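Local structure of large adhesion protein (Lap) involved in biofilm formation (Marinobacter hydrocarbonoclasticus, 6XI3) at residues V32-V37 with L98-S103; V37-Q42 with G118-T123; T43-G48 with S84-D89; I61-S66 with S91-G96; T147-P152 with Q202-N207. The protein is a bacterial adhesin of biofilm formation, whose extending region of Ig-like beta-sandwich repeats is probably stiffened by calcium ions at the junctions. All blocks are in the same frame, centred on the assembly; numbering follows the deposited sequence.

Interaction 1 (V32-V37 with L98-S103); sequences VSLDTV and LTVEAS. With EDO (1,2-ethanediol), chain K.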
# COMPACT_ATOMS: atom_id res chain seq x y z
N VAL A 32 42.25 47.26 -15.90
CA VAL A 32 42.13 45.97 -16.61
C VAL A 32 40.64 45.75 -16.90
O VAL A 32 39.83 46.14 -16.07
CB VAL A 32 42.78 44.85 -15.79
CG1 VAL A 32 41.98 44.55 -14.51
CG2 VAL A 32 43.00 43.60 -16.62
N SER A 33 40.30 45.17 -18.05
CA SER A 33 38.91 44.75 -18.35
C SER A 33 38.97 43.32 -18.83
O SER A 33 39.94 42.98 -19.49
CB SER A 33 38.20 45.64 -19.35
OG SER A 33 38.94 45.73 -20.53
N LEU A 34 37.95 42.54 -18.47
CA LEU A 34 37.72 41.20 -19.03
C LEU A 34 36.75 41.39 -20.20
O LEU A 34 35.59 41.66 -19.95
CB LEU A 34 37.18 40.32 -17.91
CG LEU A 34 36.77 38.91 -18.32
CD1 LEU A 34 37.96 38.11 -18.84
CD2 LEU A 34 36.13 38.21 -17.14
N ASP A 35 37.25 41.35 -21.43
CA ASP A 35 36.47 41.75 -22.62
C ASP A 35 35.57 40.61 -23.05
O ASP A 35 34.44 40.89 -23.45
CB ASP A 35 37.37 42.17 -23.75
CG ASP A 35 38.21 43.36 -23.30
OD1 ASP A 35 37.63 44.24 -22.64
OD2 ASP A 35 39.38 43.37 -23.60
N THR A 36 36.05 39.38 -23.02
CA THR A 36 35.22 38.22 -23.44
C THR A 36 35.64 36.99 -22.65
O THR A 36 36.82 36.82 -22.37
CB THR A 36 35.28 37.92 -24.95
OG1 THR A 36 36.45 37.16 -25.23
CG2 THR A 36 35.28 39.12 -25.87
N VAL A 37 34.66 36.18 -22.31
CA VAL A 37 34.87 34.80 -21.83
C VAL A 37 34.20 33.93 -22.88
O VAL A 37 32.96 34.12 -23.10
CB VAL A 37 34.26 34.56 -20.45
CG1 VAL A 37 34.33 33.09 -20.05
CG2 VAL A 37 34.89 35.45 -19.41
N LEU A 98 34.79 34.71 -12.09
CA LEU A 98 36.23 34.90 -12.39
C LEU A 98 36.60 36.27 -11.85
O LEU A 98 35.86 37.21 -12.18
CB LEU A 98 36.46 34.87 -13.90
CG LEU A 98 36.09 33.58 -14.60
CD1 LEU A 98 36.23 33.73 -16.11
CD2 LEU A 98 36.97 32.45 -14.07
N THR A 99 37.68 36.35 -11.09
CA THR A 99 38.29 37.65 -10.70
C THR A 99 39.65 37.79 -11.38
O THR A 99 40.53 36.91 -11.21
CB THR A 99 38.46 37.81 -9.18
OG1 THR A 99 37.20 37.45 -8.62
CG2 THR A 99 38.82 39.23 -8.78
N VAL A 100 39.76 38.85 -12.15
CA VAL A 100 41.00 39.24 -12.84
C VAL A 100 41.68 40.27 -11.94
O VAL A 100 40.98 41.20 -11.50
CB VAL A 100 40.69 39.80 -14.24
CG1 VAL A 100 41.96 40.21 -14.95
CG2 VAL A 100 39.89 38.82 -15.07
N GLU A 101 42.96 40.06 -11.60
CA GLU A 101 43.76 41.09 -10.88
C GLU A 101 44.92 41.48 -11.80
O GLU A 101 45.59 40.56 -12.31
CB GLU A 101 44.31 40.59 -9.53
CG GLU A 101 43.27 40.33 -8.44
CD GLU A 101 42.49 41.53 -7.90
OE1 GLU A 101 43.01 42.70 -7.98
OE2 GLU A 101 41.35 41.30 -7.41
N ALA A 102 45.10 42.77 -12.06
CA ALA A 102 46.27 43.25 -12.82
C ALA A 102 47.16 44.04 -11.87
O ALA A 102 46.63 44.71 -10.99
CB ALA A 102 45.82 44.07 -13.98
N SER A 103 48.48 43.97 -12.06
CA SER A 103 49.43 44.76 -11.24
C SER A 103 50.59 45.21 -12.11
O SER A 103 51.01 44.51 -13.05
CB SER A 103 49.88 44.00 -10.02
OG SER A 103 50.72 42.92 -10.38
C1 EDO K . 37.07 46.70 -14.10
O1 EDO K . 36.53 46.31 -15.36
C2 EDO K . 38.54 47.06 -14.13
O2 EDO K . 38.84 48.37 -14.63
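Val32 and Ala102 meet at the tight end of this contact. CB of Val32 lies 3.6 Å from CB of Ala102, and both methyls of the valine flank that same carbon. With CG1 of Val32 between the backbone N and the carbonyl carbon (chi1 69°), CG2 lies opposite the N and comes to 3.9 Å from CG1 of Val100. The two valines pass each other at a slant. Further along, the fit is looser. CB of Leu34 stays 4.2 Å from CG2 of Val100, and the end of the leucine lies against Ala44 and Leu46 of the next strand. At the far end, Val37 and Leu98 meet tip to tip, CG2 of Val37 to CD1 of Leu98 at 4.0 Å. The other side of 32-37 is polar and more open. There Ser33 OG donates to Asp35 OD1 (2.9 Å), on the syn side of the carboxylate, and Asp35 OD2 bonds to Ser47. Asp35 and Thr36 both face Asn45 in a classic beta bulge. The axes of the two strands are 7.7 Å apart at an angle of 144°. Their backbones belong to separate sheets, and only apolar side chains join them. This is the core of an Ig-like beta-sandwich.

Interaction 2 (V37-Q42 with G118-T123); sequences VDNTAQ and GALDAT. With CA (calcium ion), chain E.
Asn39 turns its CG away from its carbonyl carbon (chi1 -72°), and this swings the amide across to Asp121. Val37 has CG1 opposite its backbone N (chi1 173°), which sets that methyl over Ala119 O and Leu120. The contact joins a turn of the Ig-like sandwich to the calcium-binding linker that follows its last strand. Asp38 shapes the turn through an Asx motif: its OD1 accepts from Ala41 N at 3.0 Å, from above the carboxylate plane. Asn39 makes the direct bridge. Its OD1 accepts from Asp121 N at 2.7 Å in a nearly straight bond (165°), though the donor stands well above the amide plane. The other end of the amide is tied by water: ND2 of Asn39 donates to a water that in turn donates to Ala119 O. A second water links Asn39 O and Ala122 O. The apolar part is small. Val37 and Leu120 cross at about a right angle. CB of Ala122 sits 3.4 Å from Asn39 O and 3.7 Å from CG of Gln42. The grip on Asp121 N holds the backbone just where the linker enters the metal site. Asp95, Asp149, Asn205 and a water complete that site. From 118-123 the calcium ion takes Asp121 OD1 and the backbone oxygen Thr123 O, each at 2.3 Å.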
# COMPACT_ATOMS: atom_id res chain seq x y z
N VAL A 37 34.66 36.18 -22.31
CA VAL A 37 34.87 34.80 -21.83
C VAL A 37 34.20 33.93 -22.88
O VAL A 37 32.96 34.12 -23.10
CB VAL A 37 34.26 34.56 -20.45
CG1 VAL A 37 34.33 33.09 -20.05
CG2 VAL A 37 34.89 35.45 -19.41
N ASP A 38 34.99 33.07 -23.52
CA ASP A 38 34.50 32.09 -24.51
C ASP A 38 34.33 30.75 -23.79
O ASP A 38 35.32 30.02 -23.63
CB ASP A 38 35.45 32.04 -25.71
CG ASP A 38 34.95 31.17 -26.85
OD1 ASP A 38 34.17 30.21 -26.58
OD2 ASP A 38 35.42 31.39 -27.98
N ASN A 39 33.09 30.45 -23.42
CA ASN A 39 32.67 29.21 -22.71
C ASN A 39 33.00 27.95 -23.52
O ASN A 39 33.34 26.92 -22.87
CB ASN A 39 31.19 29.31 -22.33
CG ASN A 39 30.98 30.29 -21.21
OD1 ASN A 39 31.70 30.26 -20.21
ND2 ASN A 39 30.00 31.16 -21.33
N THR A 40 32.96 27.99 -24.85
CA THR A 40 33.23 26.81 -25.72
C THR A 40 34.74 26.57 -25.82
O THR A 40 35.18 25.45 -25.54
CB THR A 40 32.57 26.94 -27.10
OG1 THR A 40 31.23 27.32 -26.83
CG2 THR A 40 32.60 25.66 -27.92
N ALA A 41 35.54 27.57 -26.16
CA ALA A 41 37.01 27.43 -26.24
C ALA A 41 37.64 27.45 -24.83
O ALA A 41 38.80 27.02 -24.71
CB ALA A 41 37.56 28.53 -27.12
N GLN A 42 36.89 27.88 -23.79
CA GLN A 42 37.44 28.04 -22.40
C GLN A 42 38.68 28.95 -22.45
O GLN A 42 39.82 28.50 -22.09
CB GLN A 42 37.77 26.68 -21.77
CG GLN A 42 36.56 25.76 -21.73
CD GLN A 42 36.96 24.40 -21.23
OE1 GLN A 42 37.20 23.49 -22.01
NE2 GLN A 42 37.18 24.29 -19.93
N GLY A 118 33.99 38.50 -14.25
CA GLY A 118 33.13 37.89 -15.28
C GLY A 118 32.63 36.58 -14.75
O GLY A 118 32.89 36.28 -13.55
N ALA A 119 31.97 35.80 -15.58
CA ALA A 119 31.43 34.48 -15.20
C ALA A 119 31.90 33.45 -16.24
O ALA A 119 32.01 33.82 -17.43
CB ALA A 119 29.92 34.60 -15.12
N LEU A 120 32.21 32.23 -15.79
CA LEU A 120 32.57 31.08 -16.64
C LEU A 120 31.46 30.03 -16.54
O LEU A 120 31.07 29.69 -15.39
CB LEU A 120 33.90 30.52 -16.14
CG LEU A 120 34.45 29.29 -16.88
CD1 LEU A 120 34.69 29.57 -18.36
CD2 LEU A 120 35.74 28.82 -16.23
N ASP A 121 31.01 29.52 -17.68
CA ASP A 121 29.99 28.43 -17.77
C ASP A 121 30.33 27.55 -18.97
O ASP A 121 29.68 27.66 -19.99
CB ASP A 121 28.58 28.99 -17.79
CG ASP A 121 27.51 27.90 -17.65
OD1 ASP A 121 27.83 26.72 -17.33
OD2 ASP A 121 26.37 28.26 -17.82
N ALA A 122 31.43 26.82 -18.82
CA ALA A 122 32.00 25.90 -19.80
C ALA A 122 31.40 24.52 -19.59
O ALA A 122 31.58 23.73 -20.50
CB ALA A 122 33.50 25.86 -19.66
N THR A 123 30.79 24.22 -18.43
CA THR A 123 30.28 22.84 -18.13
C THR A 123 28.79 22.90 -17.74
O THR A 123 28.43 23.67 -16.84
CB THR A 123 31.15 22.17 -17.06
OG1 THR A 123 32.51 22.24 -17.46
CG2 THR A 123 30.82 20.71 -16.85
CA CA E . 28.24 25.47 -15.47
O HOH W 1 30.30 33.10 -19.41
O HOH W 2 32.95 24.46 -22.89
O HOH W 3 25.90 25.07 -15.26

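Interaction 3 (T43-G48 with S84-D89); sequences TANLSG and SLTGVD
Thr43 opens the pairing opposite Asp89, as a non-hydrogen-bonded antiparallel pair. Its CB rests 3.9 Å from CA of Gly87, and its CA-H points at Val88 O. Ala44 comes next and pairs with Val88 through two backbone bonds, Ala44 N to Val88 O and Val88 N to Ala44 O, both 2.9 Å. CB and CG2 of Val88 lean over Ala44 O. The register then slips by one residue. Gly87 and Val88 both face Ala44, which makes a G1 beta bulge. The glycine has a positive phi (69°), a backbone shape that favours this residue type. Asn45 closes the bulge with its side chain. Its CG is turned away from its carbonyl carbon (chi1 -53°), which lets OD1 accept from Gly87 N at 2.9 Å, almost straight at 171°. The donor is tilted out of the amide plane. The same amide lies across Thr86, with CG2 of Thr86 3.7 Å from Asn45 OD1. Leu46 resumes the regular ladder with Leu85 by a second pair of backbone bonds. Its side chain goes to the same face as Ala44, Leu85 and Val88, toward Ile61 in the facing sheet. Ser47 ends the run beside Ser84, CB to CB at 3.9 Å. Its OG bonds instead to Asp35 on the neighbouring strand. Strand 43-51 is thus the middle strand of a three-stranded antiparallel sheet. The chain turns a corner at the bulge, and the sheet forms one face of the Ig-like sandwich.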
# COMPACT_ATOMS: atom_id res chain seq x y z
N THR A 43 38.47 30.14 -22.98
CA THR A 43 39.52 31.17 -23.13
C THR A 43 38.95 32.50 -22.70
O THR A 43 37.74 32.62 -22.66
CB THR A 43 40.03 31.31 -24.58
OG1 THR A 43 38.96 31.72 -25.43
CG2 THR A 43 40.64 30.04 -25.09
N ALA A 44 39.81 33.46 -22.44
CA ALA A 44 39.38 34.83 -22.12
C ALA A 44 40.27 35.80 -22.87
O ALA A 44 41.45 35.50 -23.10
CB ALA A 44 39.44 35.07 -20.64
N ASN A 45 39.70 36.95 -23.16
CA ASN A 45 40.41 38.11 -23.74
C ASN A 45 40.35 39.23 -22.71
O ASN A 45 39.21 39.50 -22.16
CB ASN A 45 39.84 38.54 -25.09
CG ASN A 45 39.75 37.42 -26.11
OD1 ASN A 45 40.36 36.35 -25.94
ND2 ASN A 45 39.03 37.70 -27.19
N LEU A 46 41.52 39.81 -22.45
CA LEU A 46 41.75 40.91 -21.47
C LEU A 46 42.38 42.08 -22.21
O LEU A 46 43.18 41.84 -23.12
CB LEU A 46 42.78 40.46 -20.44
CG LEU A 46 42.52 39.13 -19.77
CD1 LEU A 46 43.74 38.71 -18.99
CD2 LEU A 46 41.32 39.23 -18.85
N SER A 47 42.15 43.28 -21.71
CA SER A 47 42.91 44.48 -22.13
C SER A 47 43.02 45.46 -20.96
O SER A 47 42.35 45.29 -19.92
CB SER A 47 42.26 45.12 -23.35
OG SER A 47 40.90 45.43 -23.11
N GLY A 48 43.87 46.47 -21.12
CA GLY A 48 43.83 47.61 -20.19
C GLY A 48 44.65 48.77 -20.70
O GLY A 48 45.11 48.77 -21.90
N SER A 84 47.10 44.07 -24.00
CA SER A 84 46.00 43.08 -24.14
C SER A 84 46.55 41.66 -24.24
O SER A 84 47.71 41.48 -24.49
CB SER A 84 45.16 43.41 -25.34
OG SER A 84 45.96 43.15 -26.47
N LEU A 85 45.70 40.69 -23.92
CA LEU A 85 45.97 39.25 -24.10
C LEU A 85 44.70 38.65 -24.72
O LEU A 85 43.62 39.03 -24.28
CB LEU A 85 46.30 38.58 -22.76
CG LEU A 85 47.64 38.97 -22.12
CD1 LEU A 85 47.89 38.20 -20.83
CD2 LEU A 85 48.80 38.73 -23.08
N THR A 86 44.84 37.81 -25.74
CA THR A 86 43.74 37.13 -26.48
C THR A 86 43.91 35.62 -26.30
O THR A 86 45.05 35.16 -26.39
CB THR A 86 43.77 37.51 -27.97
OG1 THR A 86 43.56 38.92 -28.06
CG2 THR A 86 42.71 36.80 -28.80
N GLY A 87 42.83 34.86 -26.13
CA GLY A 87 42.92 33.39 -26.10
C GLY A 87 43.62 32.88 -24.87
O GLY A 87 44.26 31.82 -24.96
N VAL A 88 43.54 33.61 -23.74
CA VAL A 88 44.15 33.12 -22.47
C VAL A 88 43.42 31.83 -22.08
O VAL A 88 42.20 31.84 -22.02
CB VAL A 88 44.07 34.17 -21.35
CG1 VAL A 88 44.56 33.59 -20.03
CG2 VAL A 88 44.83 35.43 -21.73
N ASP A 89 44.15 30.77 -21.80
CA ASP A 89 43.61 29.44 -21.45
C ASP A 89 43.03 29.45 -20.04
O ASP A 89 43.81 29.53 -19.08
CB ASP A 89 44.72 28.40 -21.51
CG ASP A 89 44.20 26.97 -21.51
OD1 ASP A 89 42.95 26.74 -21.30
OD2 ASP A 89 45.02 26.11 -21.75

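Interaction 4 (I61-S66 with S91-G96); sequences ITITDS and SSLVDG. With CA (calcium ion), chain E.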
# COMPACT_ATOMS: atom_id res chain seq x y z
N ILE A 61 49.14 39.38 -14.39
CA ILE A 61 47.69 39.16 -14.35
C ILE A 61 47.44 37.86 -13.62
O ILE A 61 48.17 36.90 -13.87
CB ILE A 61 47.13 39.15 -15.77
CG1 ILE A 61 47.12 40.56 -16.35
CG2 ILE A 61 45.75 38.53 -15.80
CD1 ILE A 61 47.17 40.55 -17.83
N THR A 62 46.45 37.85 -12.75
CA THR A 62 45.90 36.58 -12.21
C THR A 62 44.43 36.50 -12.58
O THR A 62 43.71 37.55 -12.61
CB THR A 62 46.16 36.41 -10.71
OG1 THR A 62 45.41 37.48 -10.14
CG2 THR A 62 47.63 36.48 -10.36
N ILE A 63 43.99 35.29 -12.89
CA ILE A 63 42.55 34.98 -13.04
C ILE A 63 42.29 33.89 -12.02
O ILE A 63 42.94 32.84 -12.12
CB ILE A 63 42.20 34.55 -14.46
CG1 ILE A 63 42.87 35.46 -15.49
CG2 ILE A 63 40.68 34.52 -14.58
CD1 ILE A 63 42.48 35.15 -16.90
N THR A 64 41.43 34.19 -11.05
CA THR A 64 41.07 33.29 -9.93
C THR A 64 39.62 32.85 -10.08
O THR A 64 38.73 33.69 -10.28
CB THR A 64 41.29 34.00 -8.58
OG1 THR A 64 42.63 34.49 -8.62
CG2 THR A 64 41.10 33.11 -7.38
N ASP A 65 39.37 31.56 -9.88
CA ASP A 65 38.00 31.02 -10.03
C ASP A 65 37.34 30.86 -8.65
O ASP A 65 37.98 31.18 -7.61
CB ASP A 65 38.07 29.75 -10.87
CG ASP A 65 38.65 28.57 -10.12
OD1 ASP A 65 38.84 28.70 -8.88
OD2 ASP A 65 38.88 27.51 -10.77
N SER A 66 36.10 30.35 -8.65
CA SER A 66 35.23 30.15 -7.47
C SER A 66 35.84 29.14 -6.48
O SER A 66 35.33 29.05 -5.38
CB SER A 66 33.85 29.70 -7.92
OG SER A 66 33.92 28.51 -8.69
N SER A 91 40.89 26.80 -19.19
CA SER A 91 40.42 25.40 -19.09
C SER A 91 40.79 24.81 -17.72
O SER A 91 40.12 23.89 -17.30
CB SER A 91 40.93 24.54 -20.21
OG SER A 91 42.33 24.41 -20.11
N SER A 92 41.81 25.34 -17.04
CA SER A 92 42.19 24.90 -15.67
C SER A 92 41.15 25.41 -14.65
O SER A 92 41.18 24.94 -13.53
CB SER A 92 43.58 25.35 -15.32
OG SER A 92 43.67 26.77 -15.24
N LEU A 93 40.30 26.38 -14.99
CA LEU A 93 39.44 27.00 -13.98
C LEU A 93 38.09 26.28 -13.98
O LEU A 93 37.72 25.70 -15.03
CB LEU A 93 39.26 28.49 -14.23
CG LEU A 93 40.57 29.28 -14.28
CD1 LEU A 93 40.30 30.77 -14.49
CD2 LEU A 93 41.39 29.05 -13.03
N VAL A 94 37.39 26.35 -12.85
CA VAL A 94 36.01 25.82 -12.72
C VAL A 94 35.02 26.96 -12.94
O VAL A 94 35.39 28.12 -12.81
CB VAL A 94 35.78 25.11 -11.37
CG1 VAL A 94 36.70 23.91 -11.25
CG2 VAL A 94 35.90 26.04 -10.17
N ASP A 95 33.78 26.58 -13.24
CA ASP A 95 32.65 27.50 -13.50
C ASP A 95 32.36 28.34 -12.25
O ASP A 95 32.68 27.92 -11.13
CB ASP A 95 31.41 26.73 -13.99
CG ASP A 95 31.47 26.28 -15.44
OD1 ASP A 95 32.55 26.49 -16.09
OD2 ASP A 95 30.44 25.76 -15.94
N GLY A 96 31.69 29.46 -12.49
CA GLY A 96 31.33 30.45 -11.47
C GLY A 96 32.02 31.77 -11.77
O GLY A 96 32.35 32.04 -12.95
CA CA E . 28.24 25.47 -15.47
O HOH W 4 34.61 30.08 -11.11
O HOH W 3 25.90 25.07 -15.26
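The Asp65 carboxylate lies between Val94 and Leu93. CG2 of Val94 is over one face, 3.4 Å from OD2 of Asp65. CD2 of Leu93 lies on the other side of the plane, offset toward OD2 and CB of Asp65, and CB of Leu93 packs against the same two atoms. OD2 takes Val94 N at 2.8 Å, on the anti side and 30° out of the carboxylate plane. OD2 also accepts from Asn69, while OD1 accepts from Ala67 N, so both oxygens of this buried group are used. CG of Asp65 sits between its backbone N and carbonyl carbon (chi1 73°), which aims the carboxylate at the loop. CD1 of Leu93 meets CG2 of Ile63 at 3.8 Å, the two side chains crossing at about a right angle. Ser66 adds a second polar link. Its OG donates to Asp95 O at 2.8 Å and touches CG2 of Val94 at 3.5 Å. A water joins the backbones: it accepts from Ser66 N and donates to Val94 O. CB of Asp95 points away from 61-66, and Asp95 OD2 binds the calcium ion at 2.3 Å. Its OD1 accepts from Ala122 N. At the end of strand 58-64, Asp65 and Ser66 thus hold the backbone beside a metal ligand. Three donors on one buried carboxylate would probably favour its charged form. The grips on Val94 and Asp95 hold the chain that presents this ligand.

Interaction 5 (T147-P152 with Q202-N207); sequences TTDVAP and QDRNGN. With CA (calcium ion), chain E.
Asp203 OD1 is gripped by two backbone N-H groups, Asn205 N at 2.9 Å and Asn207 N at 3.0 Å. They come from opposite faces of the carboxylate, each well out of its plane. The first bond makes an Asx turn, and a type I beta turn runs from Asp203 to Gly206. The other oxygen, OD2, accepts from a water that is itself bound to the calcium ion. This folded loop is fastened to 147-152 by Arg204. Its backbone N donates to Asp149 O at 2.9 Å, nearly along the C=O axis. Its side chain runs extended past the same residue, and NH1 forms a salt bridge to Asp149 OD1 at 3.1 Å. That oxygen lies in the guanidinium plane, at its edge, and is met on its anti side. The carboxylate and guanidinium planes stand 42° apart. Ala151 N and Val150 O lie over one guanidinium face. Asp149 has its CG opposite the backbone N (chi1 -155°), which turns OD2 to the metal at 2.1 Å. Asn205 OD1 binds the same ion at 2.3 Å. Arginine and calcium thus share one carboxylate, and the salt bridge probably helps hold its rotation. CG1 and CG2 of Val150 lie against Gln202 O, and a water joins that oxygen to Ala151 N. The contact ties the end of strand 140-148 to the loop between strands 193-202 and 208-217. Arg204 also touches Val94, and Asn205 ND2 bonds to Leu120 O, both in the preceding sandwich.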
# COMPACT_ATOMS: atom_id res chain seq x y z
N THR A 147 27.43 13.71 -10.35
CA THR A 147 27.09 15.11 -10.66
C THR A 147 28.05 15.61 -11.72
O THR A 147 29.12 15.03 -11.85
CB THR A 147 27.15 15.99 -9.39
OG1 THR A 147 28.49 16.04 -8.92
CG2 THR A 147 26.22 15.48 -8.32
N THR A 148 27.68 16.71 -12.36
CA THR A 148 28.53 17.48 -13.29
C THR A 148 28.42 18.95 -12.89
O THR A 148 27.29 19.42 -12.68
CB THR A 148 28.06 17.25 -14.74
OG1 THR A 148 28.10 15.84 -14.97
CG2 THR A 148 28.93 17.94 -15.76
N ASP A 149 29.55 19.65 -12.79
CA ASP A 149 29.61 21.08 -12.41
C ASP A 149 29.01 21.34 -11.02
O ASP A 149 28.53 22.44 -10.78
CB ASP A 149 28.91 21.99 -13.42
CG ASP A 149 29.48 23.40 -13.35
OD1 ASP A 149 30.61 23.50 -12.86
OD2 ASP A 149 28.77 24.37 -13.71
N VAL A 150 29.06 20.37 -10.11
CA VAL A 150 28.75 20.58 -8.67
C VAL A 150 30.05 20.46 -7.89
O VAL A 150 30.75 19.46 -8.09
CB VAL A 150 27.71 19.56 -8.18
CG1 VAL A 150 27.43 19.73 -6.68
CG2 VAL A 150 26.45 19.64 -9.00
N ALA A 151 30.36 21.44 -7.03
CA ALA A 151 31.66 21.55 -6.33
C ALA A 151 31.81 20.38 -5.37
O ALA A 151 30.89 20.09 -4.62
CB ALA A 151 31.78 22.86 -5.59
N PRO A 152 32.99 19.73 -5.31
CA PRO A 152 33.27 18.80 -4.22
C PRO A 152 32.98 19.45 -2.85
O PRO A 152 33.08 20.68 -2.76
CB PRO A 152 34.75 18.46 -4.42
CG PRO A 152 34.93 18.61 -5.91
CD PRO A 152 34.08 19.80 -6.29
N GLN A 202 23.15 22.11 -6.25
CA GLN A 202 23.29 23.36 -7.03
C GLN A 202 24.62 23.27 -7.78
O GLN A 202 25.61 22.85 -7.19
CB GLN A 202 23.16 24.55 -6.07
CG GLN A 202 22.81 25.84 -6.79
CD GLN A 202 22.60 27.01 -5.86
OE1 GLN A 202 23.55 27.63 -5.36
NE2 GLN A 202 21.33 27.35 -5.70
N ASP A 203 24.62 23.61 -9.06
CA ASP A 203 25.86 23.63 -9.86
C ASP A 203 26.55 24.97 -9.58
O ASP A 203 25.99 25.86 -8.87
CB ASP A 203 25.57 23.31 -11.33
CG ASP A 203 24.97 24.43 -12.15
OD1 ASP A 203 24.94 25.58 -11.64
OD2 ASP A 203 24.56 24.15 -13.30
N ARG A 204 27.76 25.12 -10.08
CA ARG A 204 28.61 26.27 -9.71
C ARG A 204 28.08 27.55 -10.36
O ARG A 204 28.59 28.61 -10.02
CB ARG A 204 30.03 26.00 -10.15
CG ARG A 204 30.68 24.79 -9.50
CD ARG A 204 32.11 24.81 -10.01
NE ARG A 204 32.98 23.85 -9.39
CZ ARG A 204 33.27 22.65 -9.87
NH1 ARG A 204 32.69 22.20 -10.97
NH2 ARG A 204 34.09 21.87 -9.20
N ASN A 205 27.11 27.46 -11.28
CA ASN A 205 26.47 28.69 -11.81
C ASN A 205 25.17 28.98 -11.07
O ASN A 205 24.45 29.84 -11.50
CB ASN A 205 26.29 28.63 -13.33
CG ASN A 205 27.62 28.54 -14.04
OD1 ASN A 205 28.08 27.44 -14.34
ND2 ASN A 205 28.24 29.69 -14.29
N GLY A 206 24.90 28.31 -9.95
CA GLY A 206 23.72 28.61 -9.12
C GLY A 206 22.43 27.97 -9.65
O GLY A 206 21.37 28.43 -9.23
N ASN A 207 22.52 26.93 -10.49
CA ASN A 207 21.32 26.29 -11.09
C ASN A 207 21.01 25.02 -10.30
O ASN A 207 21.96 24.21 -10.04
CB ASN A 207 21.47 25.95 -12.57
CG ASN A 207 21.81 27.14 -13.43
OD1 ASN A 207 22.93 27.25 -13.91
ND2 ASN A 207 20.89 28.07 -13.57
CA CA E . 28.24 25.47 -15.47
O HOH W 5 28.20 23.58 -6.78
O HOH W 3 25.90 25.07 -15.26

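How the interactions relate
Interactions 1 to 4 lie in the first sandwich; interaction 5 lies at the near end of the second. Interaction 1 joins the two sheets of the first sandwich. Interaction 3 pairs strands 43-51 and 82-89 of its three-stranded sheet, about 8 Å from interaction 1 between centres. Interactions 1 and 2 share Val37 and strand 29-38. Interaction 4 falls within the chain span of both and lies about 10 Å from interaction 2. Interaction 5 follows later in the chain, with its centre about 14 Å from that of interaction 2. Interactions 2, 4 and 5 meet at one calcium ion and one water. The core contacts thus lead to a metal-bound junction, consistent with calcium stiffening the extended chain.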